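Local coordinates for surface protein SPB1 (Streptococcus agalactiae, PDB 4UZG), which forms the backbone subunit of the group B streptococcus pilus 2b, a surface fibre probably assembled by sortase, at residues Gly2-Val6 with Lys18-Thr22; Lys41-Ala47 with Asn88-Thr92. All blocks are in the same frame, centred on the assembly; numbering follows the deposited sequence. Where two conformers were deposited one is given.

Both contacts belong to one sheet. From the N terminus, strand 4-6 pairs with strand 16-26 in contact 1, which closes the short connection between them as a hairpin. The chain then enters strand 37-43, at whose end contact 2 opens. Contact 2 closes a longer loop, through strands 50-62, 68-73 and 81-87, when strand 90-96 returns beside strand 37-43. The two loops follow in series; neither nests in the other nor crosses it. Their side chains meet in space: Ile21 CD1 lies 3.5 Å from Asp42 OD2 and 4.1 Å from Phe91 CZ. Lys4, isopeptide-bonded to Asn147, makes a weak hydrogen bond to Asp42, tying both contacts to strand 146-153.

Contact 1: Gly2-Val6 with Lys18-Thr22; sequences GGKTV and KYTIT
Lys4 extends its all-t side chain past Tyr19, with Lys4 CE 3.7 Å from Tyr19 CD1. The motif is an antiparallel beta hairpin, and strand 4-6 is its outer strand. Segment axes approach to 4.7 Å at 158°. Lys4-Ile21 and Val6-Tyr19 are non-hydrogen-bonded pairs, both with CA-CA 4.5 Å; Thr5-Thr20, with Thr5 CA 5.3 Å from Thr20 CA, is the hydrogen-bonded pair between them. Thr5 N donates to Thr20 O and Thr20 N to Thr5 O, each 2.9 Å. Thr22 N donates to Gly3 O at 2.8 Å. Lys4, Val6, Tyr19 and Ile21 share the inner face. There Val6 CG1 (chi1 m) packs 3.5 Å from Tyr19 CD1 (chi1 m). Lys4 NZ is covalently linked to Asn147 CG, the intramolecular isopeptide bond familiar in Gram-positive pilins. Thr5 (chi1 p) and Thr20 (m) lie on the other face. Water 1 bridges there, 3.2 Å from Thr5 OG1, 3.0 Å from Thr20 O and 2.9 Å from Thr22 OG1.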
loop_
_atom_site.group_PDB
_atom_site.type_symbol
_atom_site.label_atom_id
_atom_site.label_comp_id
_atom_site.label_asym_id
_atom_site.label_seq_id
_atom_site.Cartn_x
_atom_site.Cartn_y
_atom_site.Cartn_z
ATOM N N GLY A 2 13.255 -3.131 -8.035
ATOM C CA GLY A 2 13.136 -3.906 -9.254
ATOM C C GLY A 2 12.250 -3.236 -10.289
ATOM O O GLY A 2 12.069 -2.016 -10.268
ATOM N N GLY A 3 11.711 -4.048 -11.198
ATOM C CA GLY A 3 10.889 -3.586 -12.316
ATOM C C GLY A 3 9.428 -3.339 -11.995
ATOM O O GLY A 3 8.689 -2.879 -12.836
ATOM N N LYS A 4 9.009 -3.627 -10.777
ATOM C CA LYS A 4 7.670 -3.308 -10.316
ATOM C C LYS A 4 7.841 -2.461 -9.054
ATOM O O LYS A 4 8.488 -2.902 -8.097
ATOM C CB LYS A 4 6.831 -4.550 -10.017
ATOM C CG LYS A 4 5.371 -4.223 -9.733
ATOM C CD LYS A 4 4.508 -5.448 -9.390
ATOM C CE LYS A 4 3.080 -5.043 -9.224
ATOM N NZ LYS A 4 2.188 -6.140 -8.801
ATOM N N THR A 5 7.277 -1.256 -9.068
ATOM C CA THR A 5 7.425 -0.316 -7.957
ATOM C C THR A 5 6.087 0.312 -7.597
ATOM O O THR A 5 5.123 0.233 -8.368
ATOM C CB THR A 5 8.430 0.809 -8.322
ATOM O OG1 THR A 5 7.974 1.499 -9.484
ATOM C CG2 THR A 5 9.820 0.269 -8.578
ATOM N N VAL A 6 6.038 0.906 -6.406
ATOM C CA VAL A 6 4.898 1.695 -5.954
ATOM C C VAL A 6 5.380 3.097 -5.611
ATOM O O VAL A 6 6.577 3.306 -5.364
ATOM C CB VAL A 6 4.145 1.051 -4.773
ATOM C CG1 VAL A 6 3.508 -0.237 -5.254
ATOM C CG2 VAL A 6 5.055 0.811 -3.583
ATOM N N LYS A 18 -0.209 3.746 -6.472
ATOM C CA LYS A 18 0.149 3.782 -7.894
ATOM C C LYS A 18 1.322 2.871 -8.137
ATOM O O LYS A 18 2.402 3.035 -7.543
ATOM C CB LYS A 18 0.463 5.177 -8.411
ATOM C CG LYS A 18 0.608 5.143 -9.922
ATOM C CD LYS A 18 0.530 6.511 -10.574
ATOM C CE LYS A 18 0.158 6.408 -12.055
ATOM N NZ LYS A 18 -1.226 5.876 -12.238
ATOM N N TYR A 19 1.071 1.892 -8.995
ATOM C CA TYR A 19 2.049 0.905 -9.405
ATOM C C TYR A 19 2.653 1.253 -10.760
ATOM O O TYR A 19 1.959 1.773 -11.641
ATOM C CB TYR A 19 1.357 -0.434 -9.585
ATOM C CG TYR A 19 0.845 -1.116 -8.332
ATOM C CD1 TYR A 19 1.650 -1.986 -7.631
ATOM C CD2 TYR A 19 -0.451 -0.939 -7.885
ATOM C CE1 TYR A 19 1.186 -2.689 -6.537
ATOM C CE2 TYR A 19 -0.932 -1.629 -6.772
ATOM C CZ TYR A 19 -0.119 -2.505 -6.101
ATOM O OH TYR A 19 -0.652 -3.196 -5.041
ATOM N N THR A 20 3.928 0.916 -10.929
ATOM C CA THR A 20 4.619 1.044 -12.196
ATOM C C THR A 20 5.345 -0.258 -12.516
ATOM O O THR A 20 6.131 -0.740 -11.699
ATOM C CB THR A 20 5.637 2.204 -12.181
ATOM O OG1 THR A 20 4.952 3.419 -11.848
ATOM C CG2 THR A 20 6.283 2.384 -13.546
ATOM N N ILE A 21 5.062 -0.809 -13.695
ATOM C CA ILE A 21 5.776 -1.970 -14.216
ATOM C C ILE A 21 6.641 -1.463 -15.363
ATOM O O ILE A 21 6.130 -0.819 -16.280
ATOM C CB ILE A 21 4.808 -3.027 -14.765
ATOM C CG1 ILE A 21 3.872 -3.530 -13.669
ATOM C CG2 ILE A 21 5.602 -4.165 -15.406
ATOM C CD1 ILE A 21 2.648 -4.244 -14.239
ATOM N N THR A 22 7.928 -1.753 -15.333
ATOM C CA THR A 22 8.892 -1.283 -16.336
ATOM C C THR A 22 9.638 -2.493 -16.906
ATOM O O THR A 22 10.138 -3.325 -16.128
ATOM C CB THR A 22 9.901 -0.251 -15.692
ATOM O OG1 THR A 22 9.167 0.850 -15.115
ATOM C CG2 THR A 22 10.907 0.284 -16.696
HETATM O O HOH W 1 8.873 0.294 -12.290
#

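Contact 2: Lys41-Ala47 with Asn88-Thr92; sequences KDTMPSA and NNNFT
Strand segments 41-43 and 90-92 run antiparallel at 173°, with their axes 4.9 Å apart at closest approach. Lys41-Thr92 is a non-hydrogen-bonded pair (CA-CA 4.4 Å). Asp42-Phe91 is a hydrogen-bonded pair (CA-CA 5.5 Å): Asp42 N donates to Phe91 O at 2.9 Å, and Phe91 N to Asp42 O at 3.2 Å. Asn88 (phi/psi 59/36) and Asn89 (75/8) are both left-handed, which fits a type I' turn joining strands 81-87 and 90-96. Beyond Thr43 the other segment leaves the strand and runs extended through Met44 and Pro45.

Asparagine side chains continue the pairing there. Asn90 (chi1 m) accepts at OD1 from Met44 N, 2.9 Å. Asn89 (chi1 t) donates from ND2 to Pro45 O, also 2.9 Å, while its OD1 accepts from Leu52 N. Water 2 lies between the segments, 2.9 Å from Met44 O and 2.8 Å from Asn90 OD1. Asn89 O is buried without a polar partner, 3.3 Å from Met44 CB.

Phe91 (chi1 p) turns its ring face to Asp42: a CH-pi contact, with Asp42 CB 3.6 Å from the ring centroid. Asp42 OD2 is 3.4 Å from Phe91 CZ. On the opposite face Lys41 CG lies 3.6 Å from Thr92 OG1.

Asp42 makes weak hydrogen bonds to Lys4 and Tyr127, so it sits beside the Lys4-Asn147 isopeptide bond. Strand 146-153 pairs with the outer side of strand 37-43, strand 81-87 with that of strand 90-96, and strand 16-26 packs on Asp42 and Phe91.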
loop_
_atom_site.group_PDB
_atom_site.type_symbol
_atom_site.label_atom_id
_atom_site.label_comp_id
_atom_site.label_asym_id
_atom_site.label_seq_id
_atom_site.Cartn_x
_atom_site.Cartn_y
_atom_site.Cartn_z
ATOM N N LYS A 41 1.533 -9.912 -17.473
ATOM C CA LYS A 41 0.552 -10.562 -16.607
ATOM C C LYS A 41 0.805 -10.141 -15.182
ATOM O O LYS A 41 1.924 -10.252 -14.699
ATOM C CB LYS A 41 0.667 -12.078 -16.690
ATOM C CG LYS A 41 0.092 -12.661 -17.934
ATOM C CD LYS A 41 0.152 -14.179 -17.951
ATOM C CE LYS A 41 -0.424 -14.735 -19.251
ATOM N NZ LYS A 41 -0.445 -16.227 -19.232
ATOM N N ASP A 42 -0.223 -9.666 -14.488
ATOM C CA ASP A 42 -0.054 -9.153 -13.117
ATOM C C ASP A 42 -1.033 -9.869 -12.215
ATOM O O ASP A 42 -2.255 -9.803 -12.422
ATOM C CB ASP A 42 -0.321 -7.655 -13.133
ATOM C CG ASP A 42 0.050 -6.969 -11.847
ATOM O OD1 ASP A 42 -0.127 -7.524 -10.758
ATOM O OD2 ASP A 42 0.486 -5.784 -11.918
ATOM N N THR A 43 -0.486 -10.594 -11.240
ATOM C CA THR A 43 -1.295 -11.262 -10.234
ATOM C C THR A 43 -1.214 -10.402 -8.961
ATOM O O THR A 43 -0.160 -10.295 -8.339
ATOM C CB THR A 43 -0.790 -12.674 -9.945
ATOM O OG1 THR A 43 -0.743 -13.419 -11.162
ATOM C CG2 THR A 43 -1.700 -13.388 -8.936
ATOM N N MET A 44 -2.336 -9.780 -8.631
ATOM C CA MET A 44 -2.447 -8.891 -7.483
ATOM C C MET A 44 -2.705 -9.700 -6.224
ATOM O O MET A 44 -3.119 -10.858 -6.289
ATOM C CB MET A 44 -3.592 -7.926 -7.747
ATOM C CG MET A 44 -3.244 -6.825 -8.728
ATOM S SD MET A 44 -2.134 -5.586 -7.996
ATOM C CE MET A 44 -3.303 -4.584 -7.094
ATOM N N PRO A 45 -2.518 -9.076 -5.054
ATOM C CA PRO A 45 -3.032 -9.644 -3.805
ATOM C C PRO A 45 -4.548 -9.786 -3.903
ATOM O O PRO A 45 -5.200 -9.320 -4.835
ATOM C CB PRO A 45 -2.679 -8.591 -2.756
ATOM C CG PRO A 45 -1.952 -7.579 -3.369
ATOM C CD PRO A 45 -1.959 -7.736 -4.837
ATOM N N SER A 46 -5.123 -10.454 -2.923
ATOM C CA SER A 46 -6.568 -10.494 -2.789
ATOM C C SER A 46 -7.137 -9.075 -2.831
ATOM O O SER A 46 -6.522 -8.138 -2.298
ATOM C CB SER A 46 -6.924 -11.104 -1.425
ATOM O OG SER A 46 -8.303 -10.935 -1.125
ATOM N N ALA A 47 -8.347 -8.921 -3.370
ATOM C CA ALA A 47 -9.003 -7.628 -3.386
ATOM C C ALA A 47 -9.345 -7.139 -1.966
ATOM O O ALA A 47 -9.624 -5.951 -1.787
ATOM C CB ALA A 47 -10.252 -7.675 -4.227
ATOM N N ASN A 88 -10.836 -11.342 -11.780
ATOM C CA ASN A 88 -10.460 -11.793 -10.443
ATOM C C ASN A 88 -9.406 -10.903 -9.774
ATOM O O ASN A 88 -8.538 -11.418 -9.066
ATOM C CB ASN A 88 -9.913 -13.235 -10.520
ATOM C CG ASN A 88 -10.927 -14.219 -11.050
ATOM O OD1 ASN A 88 -12.101 -14.164 -10.693
ATOM N ND2 ASN A 88 -10.480 -15.117 -11.919
ATOM N N ASN A 89 -9.474 -9.601 -10.000
ATOM C CA ASN A 89 -8.558 -8.613 -9.416
ATOM C C ASN A 89 -7.180 -8.593 -10.051
ATOM O O ASN A 89 -6.288 -7.898 -9.564
ATOM C CB ASN A 89 -8.426 -8.789 -7.893
ATOM C CG ASN A 89 -8.032 -7.500 -7.174
ATOM O OD1 ASN A 89 -8.629 -6.441 -7.373
ATOM N ND2 ASN A 89 -7.030 -7.604 -6.301
ATOM N N ASN A 90 -7.026 -9.340 -11.143
ATOM C CA ASN A 90 -5.781 -9.448 -11.889
ATOM C C ASN A 90 -5.958 -8.867 -13.291
ATOM O O ASN A 90 -7.088 -8.596 -13.728
ATOM C CB ASN A 90 -5.360 -10.909 -11.987
ATOM C CG ASN A 90 -5.226 -11.570 -10.640
ATOM O OD1 ASN A 90 -4.724 -10.973 -9.699
ATOM N ND2 ASN A 90 -5.669 -12.820 -10.540
ATOM N N PHE A 91 -4.861 -8.736 -14.044
ATOM C CA PHE A 91 -4.972 -8.319 -15.430
ATOM C C PHE A 91 -3.854 -8.906 -16.277
ATOM O O PHE A 91 -2.776 -9.237 -15.777
ATOM C CB PHE A 91 -5.021 -6.796 -15.576
ATOM C CG PHE A 91 -3.739 -6.072 -15.217
ATOM C CD1 PHE A 91 -2.740 -5.905 -16.146
ATOM C CD2 PHE A 91 -3.552 -5.556 -13.934
ATOM C CE1 PHE A 91 -1.582 -5.230 -15.832
ATOM C CE2 PHE A 91 -2.392 -4.867 -13.603
ATOM C CZ PHE A 91 -1.394 -4.702 -14.550
ATOM N N THR A 92 -4.136 -8.981 -17.577
ATOM C CA THR A 92 -3.173 -9.315 -18.597
ATOM C C THR A 92 -3.302 -8.306 -19.722
ATOM O O THR A 92 -4.392 -8.093 -20.245
ATOM C CB THR A 92 -3.439 -10.731 -19.170
ATOM O OG1 THR A 92 -3.386 -11.680 -18.112
ATOM C CG2 THR A 92 -2.424 -11.080 -20.243
HETATM O O HOH W 2 -5.886 -10.933 -7.144
#